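Long-range contact in 3-carboxy-cis,cis-muconate cycloisomerase (Pseudomonas putida, PDB 1RE5), which is a tetrameric, mainly helical enzyme of the fumarase/aspartase superfamily: residues K131-L136 and G168-L173. Numbering follows the deposited sequence.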
loop_
_atom_site.group_PDB
_atom_site.type_symbol
_atom_site.label_atom_id
_atom_site.label_comp_id
_atom_site.label_asym_id
_atom_site.label_seq_id
_atom_site.Cartn_x
_atom_site.Cartn_y
_atom_site.Cartn_z
ATOM N N LYS D 131 -22.278 15.703 13.590
ATOM C CA LYS D 131 -22.557 17.049 13.118
ATOM C C LYS D 131 -22.696 17.014 11.583
ATOM O O LYS D 131 -23.702 17.453 11.031
ATOM C CB LYS D 131 -21.425 17.979 13.553
ATOM C CG LYS D 131 -21.591 19.433 13.160
ATOM C CD LYS D 131 -20.366 20.245 13.584
ATOM C CE LYS D 131 -19.076 19.699 12.937
ATOM N NZ LYS D 131 -17.814 20.297 13.496
ATOM N N LEU D 132 -21.695 16.464 10.904
ATOM C CA LEU D 132 -21.711 16.356 9.454
ATOM C C LEU D 132 -22.933 15.593 8.932
ATOM O O LEU D 132 -23.545 15.998 7.948
ATOM C CB LEU D 132 -20.424 15.677 8.968
ATOM C CG LEU D 132 -20.249 15.439 7.461
ATOM C CD1 LEU D 132 -20.179 16.760 6.690
ATOM C CD2 LEU D 132 -18.994 14.637 7.249
ATOM N N ALA D 133 -23.293 14.496 9.584
ATOM C CA ALA D 133 -24.449 13.717 9.158
ATOM C C ALA D 133 -25.732 14.539 9.284
ATOM O O ALA D 133 -26.628 14.432 8.445
ATOM C CB ALA D 133 -24.559 12.447 9.986
ATOM N N ASP D 134 -25.819 15.355 10.332
ATOM C CA ASP D 134 -26.994 16.194 10.540
ATOM C C ASP D 134 -27.171 17.162 9.382
ATOM O O ASP D 134 -28.213 17.166 8.710
ATOM C CB ASP D 134 -26.882 16.995 11.845
ATOM C CG ASP D 134 -27.372 16.214 13.069
ATOM O OD1 ASP D 134 -28.365 15.458 12.946
ATOM O OD2 ASP D 134 -26.776 16.372 14.162
ATOM N N THR D 135 -26.139 17.968 9.137
ATOM C CA THR D 135 -26.211 18.956 8.074
ATOM C C THR D 135 -26.390 18.317 6.710
ATOM O O THR D 135 -27.051 18.885 5.832
ATOM C CB THR D 135 -24.965 19.885 8.048
ATOM O OG1 THR D 135 -24.180 19.601 6.891
ATOM C CG2 THR D 135 -24.127 19.702 9.284
ATOM N N LEU D 136 -25.814 17.135 6.532
ATOM C CA LEU D 136 -25.923 16.424 5.260
ATOM C C LEU D 136 -27.354 15.946 5.095
ATOM O O LEU D 136 -27.888 15.892 3.986
ATOM C CB LEU D 136 -24.981 15.232 5.259
ATOM C CG LEU D 136 -24.143 14.998 4.020
ATOM C CD1 LEU D 136 -23.538 16.296 3.547
ATOM C CD2 LEU D 136 -23.058 13.992 4.383
ATOM N N GLY D 168 -26.672 9.261 -0.305
ATOM C CA GLY D 168 -25.712 8.167 -0.312
ATOM C C GLY D 168 -24.532 8.436 0.617
ATOM O O GLY D 168 -24.041 7.527 1.276
ATOM N N VAL D 169 -24.064 9.681 0.665
ATOM C CA VAL D 169 -22.960 10.010 1.550
ATOM C C VAL D 169 -23.477 9.867 2.969
ATOM O O VAL D 169 -22.786 9.324 3.832
ATOM C CB VAL D 169 -22.426 11.442 1.323
ATOM C CG1 VAL D 169 -21.263 11.716 2.290
ATOM C CG2 VAL D 169 -21.954 11.600 -0.123
ATOM N N LEU D 170 -24.698 10.343 3.208
ATOM C CA LEU D 170 -25.314 10.222 4.535
ATOM C C LEU D 170 -25.352 8.747 4.934
ATOM O O LEU D 170 -24.933 8.387 6.034
ATOM C CB LEU D 170 -26.745 10.781 4.544
ATOM C CG LEU D 170 -27.492 10.650 5.886
ATOM C CD1 LEU D 170 -26.712 11.379 6.997
ATOM C CD2 LEU D 170 -28.905 11.213 5.763
ATOM N N GLY D 171 -25.849 7.896 4.043
ATOM C CA GLY D 171 -25.910 6.482 4.348
ATOM C C GLY D 171 -24.577 5.934 4.816
ATOM O O GLY D 171 -24.505 5.288 5.850
ATOM N N ALA D 172 -23.521 6.189 4.052
ATOM C CA ALA D 172 -22.199 5.704 4.398
ATOM C C ALA D 172 -21.789 6.207 5.769
ATOM O O ALA D 172 -21.311 5.422 6.595
ATOM C CB ALA D 172 -21.191 6.162 3.362
ATOM N N LEU D 173 -21.972 7.506 6.017
ATOM C CA LEU D 173 -21.595 8.088 7.308
ATOM C C LEU D 173 -22.317 7.424 8.488
ATOM O O LEU D 173 -21.724 7.220 9.559
ATOM C CB LEU D 173 -21.859 9.598 7.317
ATOM C CG LEU D 173 -20.919 10.448 6.455
ATOM C CD1 LEU D 173 -21.203 11.914 6.675
ATOM C CD2 LEU D 173 -19.486 10.156 6.819
#
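In Leu173, CD1 is anti to CA (chi2 -174°), which carries this methyl outward to where it touches Leu132 and Leu136. In Leu170, CG is anti to the backbone N (chi1 178°); from there CD1 is the methyl that reaches Ala133. Leu173 CD1 lies 3.6 Å from Leu132 CD2. It is also 3.6 Å from Leu136 CD2. One methyl of 168-173 therefore touches two leucines that are one helical turn apart on 131-136. Both of these leucine side chains cross Leu173 at about a right angle. Leu136 CD2 is shared in turn, for it also meets Val169 CG1 at 3.6 Å. These side chains cross at about a right angle too. The side chain of Ala133 is a single methyl, CB, and Leu170 CD1 packs against it at 3.8 Å. The same methyl rests on the backbone carbonyl Ala133 O. Here the backbones come near each other, with the CA atoms of Ala133 and Leu170 5.9 Å apart.

The segments belong to helices 106-142 and 162-187, two long members of the central helical bundle that marks this superfamily. They run roughly antiparallel, at 153° between their directions, with short-segment axes 9.6 Å apart at closest approach. A small three-stranded antiparallel sheet lies in the connection between the two helices. No hydrogen bond crosses between the segments, and all six touching residues are buried.

Other helices pack around the pair. Leu132 also touches Leu247, and Val169 touches Phe250, both on helix 231-257. Leu170 packs on Val442 and His445 of helix 434-449, while Gln229 of a second subunit packs on Val169 and Ala172.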